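Local atomic coordinates of nucleoside-diphosphate-sugar epimerase (PDB entry 2X4G), a protein that probably binds a nicotinamide dinucleotide in its Rossmann fold and, as a presumed sugar-nucleotide epimerase or dehydratase, acts on an activated sugar. Residues Ala30-Ala35 against Gly225-Leu230; Tyr128-His133 against Gly236-Leu241; Pro181-Gly186 against Gly195-Ala200; Ala256-Gln261 against Arg329-Phe334. All coordinates share one frame; numbering follows the deposited sequence.

Interaction 1 of 4, residues Ala30-Ala35 against Gly225-Leu230; sequences ARAIRA and GLLMAL
L227 carries this contact: 61 Å² of it is covered by residues 30-35, the same as A32 and I33 lose together on the other side. Its two methyl branches divide the work. L227 CD2 lies 3.6 Å from A32 O, with the carbonyl carbon of the same residue slightly farther off. L227 CD1 instead meets a side chain, coming within 4.0 Å of I33 CG1. The leucine stands with its CG opposite the backbone N (chi1 175°), which turns the fork toward helix 24-35. I33 presents a methylene rather than a tip: its CG1 lies on the backbone-N side (chi1 -67°), and the two chains pass at a slant. A32 adds its methyl, the CB at a looser 4.4 Å from L227 CD2, though this CB does point toward the opposing helix.

The CA atoms of I33 and L227 are 6.8 Å apart, a close spacing for two helices that lie on the same face of the Rossmann sheet. Helix 24-35 is the connection of the first beta-alpha-beta unit, running between the parallel strands 15-19 and 39-44, and I33 reaches down to Y16, V18 and L40 of those strands. Helix 219-232 rests farther along the same sheet, with L226 and L230 on L122. No hydrogen bond joins the two segments, and the three touching residues are buried. Beyond the segment pair, L227 also touches A36, while L230 O accepts a hydrogen bond from R120 NE.

Interaction 2 of 4, residues Tyr128-His133 against Gly236-Leu241; sequences YAMPRH and GERYLL
The side chain of M130 meets two residues of strand 238-247 at once, using a different atom for each. Its CG lies over one face of the R238 guanidinium, 3.8 Å above the plane and displaced toward the rim, with NH2 the nearest guanidinium atom. The two chains run past each other in opposite directions. Farther out, the bend at the thioether (chi3 -62°) turns the terminal methyl to L240, so that M130 CE and L240 CD2 meet tip to tip at 4.0 Å.

A129 takes part through its carbonyl. At 4.3 Å from R238 NH1, A129 O is too distant for a direct bond; a water fills in, donating to A129 O over 2.6 Å and accepting a weak bond of 3.5 Å from R238 NH1. That water sits at the edge of the guanidinium, in its plane.

The contact joins the loop after strand 121-124 of the Rossmann sheet to strand 238-247, which runs parallel to strand 176-185; the side chains of R238 and L240 pack on I180 of strand 176-185. In the next shell, R238 NH1 forms a salt bridge with D163 of helix 154-171 and NH2 bonds to E141 O, which probably offsets the charge of this buried group and, with the M130 methylene over one face, limits its freedom to turn. E141 OE1 accepts a hydrogen bond from L240 N, while P131 O is held by Q304 NE2.

Interaction 3 of 4, residues Pro181-Gly186 against Gly195-Ala200; sequences PGMVLG and GRVITA
M183 and L185, at the C-terminal end of strand 176-185 in the Rossmann sheet, meet the first turn of helix 196-202, which the chain reaches after a short loop. Side chain to side chain, the contact is apolar. M183 is stretched out beyond CG, and with CG opposite the backbone N (chi1 -164°) its methyl end is carried across to the helix, where CE touches V197 CG2. The sheet-side methionine approaches the valine branch at a slant; at this resolution the 3.4 Å between M183 CE and V197 CG2 establishes contact and no more. L185 works through a single methyl: L185 CD2 comes within 4.2 Å of I198 CD1.

Polar interactions run beside the interface and not through it: no hydrogen bond links the two segments. D189 OD2 accepts from G195 N, T194 OG1 bonds to V184 O, and the backbone of M183 and L185 pairs with strand 213-218. These bonds tie down both sides of the contact, the strand through its neighbour in the sheet and the start of the helix through the loop that leads into it. I198 also touches A330, I331 and F334 of helix 323-336, while R196 packs on R280 of the second subunit.

A further kind of contact is side chain against backbone. The same L185 methyl packs on the main chain of G195, the N-cap residue of the helix, where the CA atoms of L185 and G195 approach to 6.0 Å. It lies near both CA and N of the glycine, with L185 CD2 3.9 Å from G195 CA.

Interaction 4 of 4, residues Ala256-Gln261 against Arg329-Phe334; sequences AELLGQ and RAIDWF
I331 points its CB toward helix 248-259 and drives its end between two consecutive leucines, L258 and L259. With CG1 on the backbone-N side (chi1 -76°), the CD1 methyl is carried farthest forward: I331 CD1 lies 3.7 Å from L259 CD2 and 3.9 Å from L258 CB. The two leucines therefore receive it differently, L258 with the root of its side chain and L259 with a branch end.

L259 CB is not aimed at the opposing helix, but the end of the side chain, CD2, reaches it. The L259 and I331 chains lie at an angle to each other, and L259 CD2 is set among three isoleucine carbons, being 3.8 Å from I331 CG2 as well. I331 loses 71 Å² in this way, the largest share of the contact, and no hydrogen bond crosses between the segments.

Around this pair, L259 also touches I201 of helix 196-202, and L258 touches L327. The leucines lie in the last turn, just before G260, which with positive phi directs Q261 N back to A256 O (2.9 Å) and G260 N to E257 O: a Schellman motif that ends the helix just after the two leucines that pack on I331.

In the fold
Each of interactions 1 to 3 is buried and involves the Rossmann sheet or a helix on it, whereas interaction 4 lies farther out, its centre about 22 Å from the centre of the chain, and is only partly buried. Interactions 2 and 3 hold neighbouring strands of one sheet, L241 O probably accepting a hydrogen bond from G182 N. Interactions 1 and 2 touch where L241 CD1 packs on G225 and L226. Interactions 3 and 4 share a helical cluster: I198 meets A330, and its carbonyl O touches L259. Interactions 1, 3 and 4 join by apolar side chains without hydrogen bonds across them, L227 and L185 also resting on main chain; interaction 2 alone brings in a buried arginine and a bridging water.

Interaction 1 of 4, residues Ala30-Ala35 against Gly225-Leu230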
loop_
_atom_site.group_PDB
_atom_site.type_symbol
_atom_site.label_atom_id
_atom_site.label_comp_id
_atom_site.label_asym_id
_atom_site.label_seq_id
_atom_site.Cartn_x
_atom_site.Cartn_y
_atom_site.Cartn_z
ATOM N N ALA A 30 -30.992 -0.410 -14.479
ATOM C CA ALA A 30 -32.301 0.071 -14.068
ATOM C C ALA A 30 -32.981 0.832 -15.211
ATOM O O ALA A 30 -34.114 0.520 -15.601
ATOM C CB ALA A 30 -32.180 0.940 -12.843
ATOM N N ARG A 31 -32.271 1.805 -15.761
ATOM C CA ARG A 31 -32.737 2.548 -16.924
ATOM C C ARG A 31 -33.143 1.694 -18.123
ATOM O O ARG A 31 -34.087 2.004 -18.825
ATOM C CB ARG A 31 -31.621 3.449 -17.403
ATOM C CG ARG A 31 -31.330 4.606 -16.527
ATOM C CD ARG A 31 -30.151 5.359 -17.101
ATOM N NE ARG A 31 -30.336 6.743 -16.781
ATOM C CZ ARG A 31 -30.616 7.714 -17.636
ATOM N NH1 ARG A 31 -30.660 7.507 -18.925
ATOM N NH2 ARG A 31 -30.813 8.930 -17.162
ATOM N N ALA A 32 -32.368 0.659 -18.392
ATOM C CA ALA A 32 -32.630 -0.215 -19.514
ATOM C C ALA A 32 -33.927 -0.969 -19.300
ATOM O O ALA A 32 -34.663 -1.205 -20.254
ATOM C CB ALA A 32 -31.460 -1.187 -19.718
ATOM N N ILE A 33 -34.193 -1.346 -18.049
ATOM C CA ILE A 33 -35.428 -2.022 -17.660
ATOM C C ILE A 33 -36.592 -1.073 -17.827
ATOM O O ILE A 33 -37.636 -1.459 -18.282
ATOM C CB ILE A 33 -35.383 -2.488 -16.196
ATOM C CG1 ILE A 33 -34.335 -3.602 -15.990
ATOM C CG2 ILE A 33 -36.725 -2.992 -15.745
ATOM C CD1 ILE A 33 -33.918 -3.818 -14.513
ATOM N N ARG A 34 -36.410 0.178 -17.454
ATOM C CA ARG A 34 -37.418 1.195 -17.688
ATOM C C ARG A 34 -37.603 1.439 -19.189
ATOM O O ARG A 34 -38.723 1.487 -19.665
ATOM C CB ARG A 34 -37.034 2.479 -16.953
ATOM C CG ARG A 34 -37.915 3.710 -17.224
ATOM C CD ARG A 34 -39.403 3.410 -17.079
ATOM N NE ARG A 34 -39.742 2.849 -15.776
ATOM C CZ ARG A 34 -40.693 1.933 -15.572
ATOM N NH1 ARG A 34 -41.405 1.446 -16.621
ATOM N NH2 ARG A 34 -40.929 1.496 -14.319
ATOM N N ALA A 35 -36.519 1.546 -19.943
ATOM C CA ALA A 35 -36.609 1.747 -21.406
ATOM C C ALA A 35 -37.331 0.603 -22.147
ATOM O O ALA A 35 -38.001 0.823 -23.152
ATOM C CB ALA A 35 -35.225 1.949 -21.990
ATOM N N GLY A 225 -27.033 -4.531 -22.321
ATOM C CA GLY A 225 -26.451 -5.851 -22.396
ATOM C C GLY A 225 -26.784 -6.704 -21.197
ATOM O O GLY A 225 -27.022 -7.890 -21.332
ATOM N N LEU A 226 -26.796 -6.112 -20.015
ATOM C CA LEU A 226 -27.161 -6.853 -18.816
ATOM C C LEU A 226 -28.605 -7.331 -18.914
ATOM O O LEU A 226 -28.874 -8.523 -18.726
ATOM C CB LEU A 226 -26.953 -6.014 -17.543
ATOM C CG LEU A 226 -25.525 -5.627 -17.166
ATOM C CD1 LEU A 226 -25.537 -4.823 -15.892
ATOM C CD2 LEU A 226 -24.690 -6.844 -16.997
ATOM N N LEU A 227 -29.524 -6.413 -19.220
ATOM C CA LEU A 227 -30.935 -6.789 -19.392
ATOM C C LEU A 227 -31.045 -7.933 -20.400
ATOM O O LEU A 227 -31.819 -8.877 -20.200
ATOM C CB LEU A 227 -31.779 -5.601 -19.864
ATOM C CG LEU A 227 -33.262 -5.868 -20.209
ATOM C CD1 LEU A 227 -33.987 -6.290 -18.974
ATOM C CD2 LEU A 227 -33.932 -4.638 -20.815
ATOM N N MET A 228 -30.263 -7.856 -21.473
ATOM C CA MET A 228 -30.350 -8.838 -22.526
ATOM C C MET A 228 -29.827 -10.201 -22.093
ATOM O O MET A 228 -30.361 -11.220 -22.497
ATOM C CB MET A 228 -29.592 -8.364 -23.769
ATOM C CG MET A 228 -30.318 -7.319 -24.599
ATOM S SD MET A 228 -29.449 -7.037 -26.149
ATOM C CE MET A 228 -29.365 -5.248 -26.126
ATOM N N ALA A 229 -28.761 -10.227 -21.307
ATOM C CA ALA A 229 -28.259 -11.490 -20.765
ATOM C C ALA A 229 -29.317 -12.084 -19.875
ATOM O O ALA A 229 -29.555 -13.275 -19.939
ATOM C CB ALA A 229 -26.981 -11.276 -19.964
ATOM N N LEU A 230 -29.947 -11.235 -19.058
ATOM C CA LEU A 230 -30.912 -11.673 -18.052
ATOM C C LEU A 230 -32.082 -12.337 -18.741
ATOM O O LEU A 230 -32.470 -13.435 -18.353
ATOM C CB LEU A 230 -31.392 -10.502 -17.179
ATOM C CG LEU A 230 -32.469 -10.742 -16.109
ATOM C CD1 LEU A 230 -31.920 -11.496 -14.932
ATOM C CD2 LEU A 230 -33.038 -9.430 -15.624
#

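Interaction 2 of 4, residues Tyr128-His133 against Gly236-Leu241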
loop_
_atom_site.group_PDB
_atom_site.type_symbol
_atom_site.label_atom_id
_atom_site.label_comp_id
_atom_site.label_asym_id
_atom_site.label_seq_id
_atom_site.Cartn_x
_atom_site.Cartn_y
_atom_site.Cartn_z
ATOM N N TYR A 128 -11.457 -10.412 -15.109
ATOM C CA TYR A 128 -10.278 -10.837 -14.351
ATOM C C TYR A 128 -10.468 -12.224 -13.725
ATOM O O TYR A 128 -9.486 -12.849 -13.279
ATOM C CB TYR A 128 -9.899 -9.786 -13.309
ATOM C CG TYR A 128 -9.343 -8.518 -13.922
ATOM C CD1 TYR A 128 -7.975 -8.348 -14.106
ATOM C CD2 TYR A 128 -10.183 -7.489 -14.331
ATOM C CE1 TYR A 128 -7.467 -7.177 -14.682
ATOM C CE2 TYR A 128 -9.681 -6.322 -14.904
ATOM C CZ TYR A 128 -8.333 -6.175 -15.078
ATOM O OH TYR A 128 -7.846 -5.021 -15.650
ATOM N N ALA A 129 -11.710 -12.724 -13.729
ATOM C CA ALA A 129 -11.969 -14.131 -13.407
ATOM C C ALA A 129 -11.421 -15.074 -14.496
ATOM O O ALA A 129 -11.369 -16.277 -14.297
ATOM C CB ALA A 129 -13.469 -14.383 -13.186
ATOM N N MET A 130 -11.018 -14.531 -15.638
ATOM C CA MET A 130 -10.522 -15.337 -16.736
ATOM C C MET A 130 -9.018 -15.184 -16.815
ATOM O O MET A 130 -8.492 -14.121 -16.485
ATOM C CB MET A 130 -11.137 -14.889 -18.056
ATOM C CG MET A 130 -12.644 -14.667 -18.033
ATOM S SD MET A 130 -13.238 -14.194 -19.687
ATOM C CE MET A 130 -12.368 -12.649 -19.990
ATOM N N PRO A 131 -8.316 -16.256 -17.230
ATOM C CA PRO A 131 -6.901 -16.135 -17.524
ATOM C C PRO A 131 -6.698 -15.469 -18.876
ATOM O O PRO A 131 -7.658 -15.275 -19.627
ATOM C CB PRO A 131 -6.426 -17.589 -17.558
ATOM C CG PRO A 131 -7.608 -18.353 -17.986
ATOM C CD PRO A 131 -8.785 -17.646 -17.378
ATOM N N ARG A 132 -5.448 -15.131 -19.176
ATOM C CA ARG A 132 -5.100 -14.423 -20.401
ATOM C C ARG A 132 -5.146 -15.396 -21.581
ATOM O O ARG A 132 -4.745 -16.538 -21.458
ATOM C CB ARG A 132 -3.712 -13.794 -20.238
ATOM C CG ARG A 132 -3.265 -12.886 -21.388
ATOM C CD ARG A 132 -1.910 -12.227 -21.092
ATOM N NE ARG A 132 -2.020 -11.244 -20.017
ATOM C CZ ARG A 132 -2.533 -10.021 -20.154
ATOM N NH1 ARG A 132 -2.994 -9.598 -21.335
ATOM N NH2 ARG A 132 -2.595 -9.211 -19.100
ATOM N N HIS A 133 -5.657 -14.980 -22.724
ATOM C CA HIS A 133 -5.719 -15.915 -23.838
ATOM C C HIS A 133 -4.310 -16.473 -24.076
ATOM O O HIS A 133 -3.376 -15.690 -24.288
ATOM C CB HIS A 133 -6.229 -15.232 -25.103
ATOM C CG HIS A 133 -6.638 -16.184 -26.182
ATOM N ND1 HIS A 133 -5.732 -16.805 -27.013
ATOM C CD2 HIS A 133 -7.861 -16.616 -26.569
ATOM C CE1 HIS A 133 -6.380 -17.580 -27.864
ATOM N NE2 HIS A 133 -7.675 -17.477 -27.623
ATOM N N GLY A 236 -26.177 -20.600 -16.538
ATOM C CA GLY A 236 -24.840 -21.098 -16.262
ATOM C C GLY A 236 -23.750 -20.638 -17.216
ATOM O O GLY A 236 -22.592 -21.023 -17.052
ATOM N N GLU A 237 -24.105 -19.815 -18.203
ATOM C CA GLU A 237 -23.130 -19.308 -19.171
ATOM C C GLU A 237 -22.644 -17.891 -18.839
ATOM O O GLU A 237 -23.344 -17.109 -18.190
ATOM C CB GLU A 237 -23.743 -19.306 -20.562
ATOM C CG GLU A 237 -24.139 -20.690 -21.102
ATOM C CD GLU A 237 -22.964 -21.634 -21.171
ATOM O OE1 GLU A 237 -23.091 -22.788 -20.689
ATOM O OE2 GLU A 237 -21.901 -21.209 -21.685
ATOM N N ARG A 238 -21.440 -17.567 -19.292
ATOM C CA ARG A 238 -20.909 -16.197 -19.216
ATOM C C ARG A 238 -21.178 -15.472 -20.530
ATOM O O ARG A 238 -21.251 -16.099 -21.592
ATOM C CB ARG A 238 -19.403 -16.199 -18.954
ATOM C CG ARG A 238 -18.983 -17.177 -17.870
ATOM C CD ARG A 238 -17.677 -16.823 -17.188
ATOM N NE ARG A 238 -16.524 -17.355 -17.906
ATOM C CZ ARG A 238 -15.353 -17.686 -17.351
ATOM N NH1 ARG A 238 -15.137 -17.569 -16.042
ATOM N NH2 ARG A 238 -14.392 -18.162 -18.125
ATOM N N TYR A 239 -21.342 -14.156 -20.464
ATOM C CA TYR A 239 -21.451 -13.346 -21.669
ATOM C C TYR A 239 -20.661 -12.067 -21.502
ATOM O O TYR A 239 -20.995 -11.213 -20.681
ATOM C CB TYR A 239 -22.906 -13.025 -21.980
ATOM C CG TYR A 239 -23.704 -14.237 -22.331
ATOM C CD1 TYR A 239 -24.389 -14.948 -21.358
ATOM C CD2 TYR A 239 -23.749 -14.696 -23.637
ATOM C CE1 TYR A 239 -25.128 -16.073 -21.690
ATOM C CE2 TYR A 239 -24.472 -15.822 -23.971
ATOM C CZ TYR A 239 -25.163 -16.501 -22.995
ATOM O OH TYR A 239 -25.878 -17.619 -23.343
ATOM N N LEU A 240 -19.588 -11.968 -22.283
ATOM C CA LEU A 240 -18.783 -10.763 -22.358
ATOM C C LEU A 240 -19.533 -9.647 -23.127
ATOM O O LEU A 240 -20.007 -9.836 -24.258
ATOM C CB LEU A 240 -17.456 -11.082 -23.020
ATOM C CG LEU A 240 -16.450 -11.883 -22.199
ATOM C CD1 LEU A 240 -15.346 -12.420 -23.107
ATOM C CD2 LEU A 240 -15.869 -10.982 -21.078
ATOM N N LEU A 241 -19.658 -8.496 -22.462
ATOM C CA LEU A 241 -20.379 -7.356 -22.979
ATOM C C LEU A 241 -19.301 -6.318 -23.254
ATOM O O LEU A 241 -18.788 -5.722 -22.342
ATOM C CB LEU A 241 -21.420 -6.884 -21.954
ATOM C CG LEU A 241 -22.440 -7.956 -21.499
ATOM C CD1 LEU A 241 -23.347 -7.442 -20.403
ATOM C CD2 LEU A 241 -23.283 -8.475 -22.676
HETATM O O HOH W 1 -12.144 -18.717 -14.691
#

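Interaction 3 of 4, residues Pro181-Gly186 against Gly195-Ala200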
loop_
_atom_site.group_PDB
_atom_site.type_symbol
_atom_site.label_atom_id
_atom_site.label_comp_id
_atom_site.label_asym_id
_atom_site.label_seq_id
_atom_site.Cartn_x
_atom_site.Cartn_y
_atom_site.Cartn_z
ATOM N N PRO A 181 -19.097 -7.325 -18.183
ATOM C CA PRO A 181 -18.773 -6.194 -19.036
ATOM C C PRO A 181 -17.287 -5.867 -19.008
ATOM O O PRO A 181 -16.600 -6.232 -18.066
ATOM C CB PRO A 181 -19.568 -5.068 -18.400
ATOM C CG PRO A 181 -19.581 -5.391 -16.982
ATOM C CD PRO A 181 -19.683 -6.884 -16.910
ATOM N N GLY A 182 -16.802 -5.189 -20.039
ATOM C CA GLY A 182 -15.481 -4.589 -20.005
ATOM C C GLY A 182 -15.473 -3.403 -19.053
ATOM O O GLY A 182 -16.444 -3.175 -18.323
ATOM N N MET A 183 -14.380 -2.644 -19.057
ATOM C CA MET A 183 -14.294 -1.424 -18.271
ATOM C C MET A 183 -15.443 -0.485 -18.689
ATOM O O MET A 183 -15.485 -0.027 -19.825
ATOM C CB MET A 183 -12.939 -0.759 -18.509
ATOM C CG MET A 183 -12.549 0.289 -17.488
ATOM S SD MET A 183 -11.253 1.401 -18.087
ATOM C CE MET A 183 -11.162 2.566 -16.727
ATOM N N VAL A 184 -16.372 -0.224 -17.769
ATOM C CA VAL A 184 -17.571 0.579 -18.029
ATOM C C VAL A 184 -17.304 2.078 -17.874
ATOM O O VAL A 184 -16.859 2.528 -16.833
ATOM C CB VAL A 184 -18.707 0.169 -17.079
ATOM C CG1 VAL A 184 -19.962 0.988 -17.336
ATOM C CG2 VAL A 184 -19.005 -1.330 -17.233
ATOM N N LEU A 185 -17.581 2.858 -18.910
ATOM C CA LEU A 185 -17.341 4.308 -18.873
ATOM C C LEU A 185 -18.590 5.029 -19.365
ATOM O O LEU A 185 -19.200 4.586 -20.352
ATOM C CB LEU A 185 -16.150 4.684 -19.768
ATOM C CG LEU A 185 -14.742 4.365 -19.260
ATOM C CD1 LEU A 185 -13.761 4.643 -20.366
ATOM C CD2 LEU A 185 -14.391 5.183 -18.022
ATOM N N GLY A 186 -18.966 6.120 -18.692
ATOM C CA GLY A 186 -20.132 6.884 -19.113
ATOM C C GLY A 186 -20.605 7.899 -18.114
ATOM O O GLY A 186 -19.894 8.262 -17.207
ATOM N N GLY A 195 -14.449 5.797 -14.069
ATOM C CA GLY A 195 -14.121 7.085 -14.654
ATOM C C GLY A 195 -13.143 7.969 -13.893
ATOM O O GLY A 195 -13.063 9.170 -14.189
ATOM N N ARG A 196 -12.396 7.423 -12.925
ATOM C CA ARG A 196 -11.313 8.203 -12.299
ATOM C C ARG A 196 -10.194 8.485 -13.312
ATOM O O ARG A 196 -9.426 9.423 -13.122
ATOM C CB ARG A 196 -10.755 7.546 -11.011
ATOM C CG ARG A 196 -11.349 8.167 -9.707
ATOM C CD ARG A 196 -10.898 7.510 -8.353
ATOM N NE ARG A 196 -11.694 6.321 -8.001
ATOM C CZ ARG A 196 -11.489 5.527 -6.938
ATOM N NH1 ARG A 196 -10.505 5.774 -6.078
ATOM N NH2 ARG A 196 -12.279 4.466 -6.733
ATOM N N VAL A 197 -10.118 7.683 -14.386
ATOM C CA VAL A 197 -9.154 7.928 -15.457
ATOM C C VAL A 197 -9.408 9.291 -16.031
ATOM O O VAL A 197 -8.482 10.051 -16.267
ATOM C CB VAL A 197 -9.270 6.985 -16.678
ATOM C CG1 VAL A 197 -7.925 6.938 -17.400
ATOM C CG2 VAL A 197 -9.678 5.612 -16.289
ATOM N N ILE A 198 -10.687 9.573 -16.266
ATOM C CA ILE A 198 -11.099 10.793 -16.927
ATOM C C ILE A 198 -10.818 11.964 -16.035
ATOM O O ILE A 198 -10.246 12.937 -16.473
ATOM C CB ILE A 198 -12.584 10.757 -17.315
ATOM C CG1 ILE A 198 -12.791 9.802 -18.495
ATOM C CG2 ILE A 198 -13.061 12.140 -17.651
ATOM C CD1 ILE A 198 -14.197 9.287 -18.612
ATOM N N THR A 199 -11.188 11.860 -14.767
ATOM C CA THR A 199 -10.954 12.972 -13.846
ATOM C C THR A 199 -9.473 13.121 -13.467
ATOM O O THR A 199 -8.995 14.241 -13.317
ATOM C CB THR A 199 -11.857 12.908 -12.602
ATOM O OG1 THR A 199 -11.543 11.755 -11.815
ATOM C CG2 THR A 199 -13.323 12.852 -13.022
ATOM N N ALA A 200 -8.737 12.018 -13.338
ATOM C CA ALA A 200 -7.316 12.116 -13.012
ATOM C C ALA A 200 -6.613 12.911 -14.106
ATOM O O ALA A 200 -5.941 13.921 -13.837
ATOM C CB ALA A 200 -6.697 10.750 -12.857
#

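Interaction 4 of 4, residues Ala256-Gln261 against Arg329-Phe334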
loop_
_atom_site.group_PDB
_atom_site.type_symbol
_atom_site.label_atom_id
_atom_site.label_comp_id
_atom_site.label_asym_id
_atom_site.label_seq_id
_atom_site.Cartn_x
_atom_site.Cartn_y
_atom_site.Cartn_z
ATOM N N ALA A 256 -7.271 12.840 -23.056
ATOM C CA ALA A 256 -6.467 14.071 -23.048
ATOM C C ALA A 256 -6.899 15.044 -24.150
ATOM O O ALA A 256 -7.161 16.218 -23.896
ATOM C CB ALA A 256 -5.004 13.759 -23.189
ATOM N N GLU A 257 -6.991 14.553 -25.375
ATOM C CA GLU A 257 -7.261 15.435 -26.508
ATOM C C GLU A 257 -8.603 16.136 -26.349
ATOM O O GLU A 257 -8.721 17.336 -26.635
ATOM C CB GLU A 257 -7.170 14.659 -27.824
ATOM C CG GLU A 257 -5.722 14.295 -28.183
ATOM C CD GLU A 257 -5.607 13.175 -29.218
ATOM O OE1 GLU A 257 -6.655 12.744 -29.760
ATOM O OE2 GLU A 257 -4.463 12.725 -29.484
ATOM N N LEU A 258 -9.594 15.385 -25.858
ATOM C CA LEU A 258 -10.936 15.895 -25.621
ATOM C C LEU A 258 -10.980 16.900 -24.480
ATOM O O LEU A 258 -11.761 17.841 -24.526
ATOM C CB LEU A 258 -11.874 14.745 -25.312
ATOM C CG LEU A 258 -12.110 13.792 -26.477
ATOM C CD1 LEU A 258 -12.926 12.608 -26.001
ATOM C CD2 LEU A 258 -12.800 14.557 -27.633
ATOM N N LEU A 259 -10.150 16.715 -23.457
ATOM C CA LEU A 259 -10.130 17.644 -22.326
ATOM C C LEU A 259 -9.269 18.874 -22.583
ATOM O O LEU A 259 -9.201 19.769 -21.735
ATOM C CB LEU A 259 -9.640 16.940 -21.061
ATOM C CG LEU A 259 -10.584 15.868 -20.509
ATOM C CD1 LEU A 259 -9.869 15.003 -19.480
ATOM C CD2 LEU A 259 -11.829 16.526 -19.921
ATOM N N GLY A 260 -8.621 18.920 -23.747
ATOM C CA GLY A 260 -7.669 19.981 -24.080
ATOM C C GLY A 260 -6.395 19.920 -23.248
ATOM O O GLY A 260 -5.805 20.954 -22.950
ATOM N N GLN A 261 -5.960 18.706 -22.904
ATOM C CA GLN A 261 -4.843 18.482 -21.979
ATOM C C GLN A 261 -3.712 17.740 -22.690
ATOM O O GLN A 261 -3.936 17.186 -23.758
ATOM C CB GLN A 261 -5.328 17.635 -20.807
ATOM C CG GLN A 261 -6.492 18.233 -20.031
ATOM C CD GLN A 261 -6.065 19.060 -18.845
ATOM O OE1 GLN A 261 -4.880 19.141 -18.522
ATOM N NE2 GLN A 261 -7.041 19.675 -18.175
ATOM N N ARG A 329 -19.626 12.146 -22.983
ATOM C CA ARG A 329 -20.841 12.197 -22.194
ATOM C C ARG A 329 -20.442 12.085 -20.735
ATOM O O ARG A 329 -21.004 12.752 -19.867
ATOM C CB ARG A 329 -21.759 11.058 -22.593
ATOM C CG ARG A 329 -23.230 11.308 -22.371
ATOM C CD ARG A 329 -24.036 10.051 -22.635
ATOM N NE ARG A 329 -23.837 9.607 -24.016
ATOM C CZ ARG A 329 -23.456 8.384 -24.402
ATOM N NH1 ARG A 329 -23.248 7.388 -23.537
ATOM N NH2 ARG A 329 -23.301 8.152 -25.696
ATOM N N ALA A 330 -19.447 11.239 -20.485
ATOM C CA ALA A 330 -18.819 11.133 -19.188
ATOM C C ALA A 330 -18.196 12.465 -18.817
ATOM O O ALA A 330 -18.475 13.026 -17.755
ATOM C CB ALA A 330 -17.764 10.036 -19.199
ATOM N N ILE A 331 -17.355 12.980 -19.701
ATOM C CA ILE A 331 -16.728 14.264 -19.466
ATOM C C ILE A 331 -17.747 15.314 -19.066
ATOM O O ILE A 331 -17.531 16.009 -18.109
ATOM C CB ILE A 331 -15.909 14.745 -20.678
ATOM C CG1 ILE A 331 -14.592 13.971 -20.740
ATOM C CG2 ILE A 331 -15.597 16.243 -20.565
ATOM C CD1 ILE A 331 -13.811 14.197 -22.017
ATOM N N ASP A 332 -18.859 15.413 -19.771
ATOM C CA ASP A 332 -19.865 16.433 -19.464
ATOM C C ASP A 332 -20.557 16.227 -18.117
ATOM O O ASP A 332 -20.796 17.189 -17.368
ATOM C CB ASP A 332 -20.928 16.488 -20.565
ATOM C CG ASP A 332 -20.408 17.118 -21.842
ATOM O OD1 ASP A 332 -19.376 17.835 -21.799
ATOM O OD2 ASP A 332 -21.035 16.891 -22.896
ATOM N N TRP A 333 -20.891 14.978 -17.815
ATOM C CA TRP A 333 -21.462 14.659 -16.533
ATOM C C TRP A 333 -20.506 15.101 -15.415
ATOM O O TRP A 333 -20.920 15.767 -14.459
ATOM C CB TRP A 333 -21.805 13.169 -16.440
ATOM C CG TRP A 333 -22.688 12.915 -15.302
ATOM C CD1 TRP A 333 -24.048 13.038 -15.264
ATOM C CD2 TRP A 333 -22.288 12.533 -14.001
ATOM N NE1 TRP A 333 -24.529 12.734 -14.004
ATOM C CE2 TRP A 333 -23.463 12.425 -13.207
ATOM C CE3 TRP A 333 -21.054 12.269 -13.415
ATOM C CZ2 TRP A 333 -23.428 12.069 -11.855
ATOM C CZ3 TRP A 333 -21.021 11.917 -12.054
ATOM C CH2 TRP A 333 -22.203 11.823 -11.298
ATOM N N PHE A 334 -19.224 14.762 -15.539
ATOM C CA PHE A 334 -18.268 15.110 -14.494
ATOM C C PHE A 334 -18.172 16.612 -14.312
ATOM O O PHE A 334 -18.073 17.097 -13.194
ATOM C CB PHE A 334 -16.880 14.534 -14.792
ATOM C CG PHE A 334 -16.788 13.047 -14.614
ATOM C CD1 PHE A 334 -17.388 12.415 -13.524
ATOM C CD2 PHE A 334 -16.099 12.282 -15.514
ATOM C CE1 PHE A 334 -17.310 11.064 -13.353
ATOM C CE2 PHE A 334 -16.018 10.908 -15.343
ATOM C CZ PHE A 334 -16.628 10.300 -14.257
#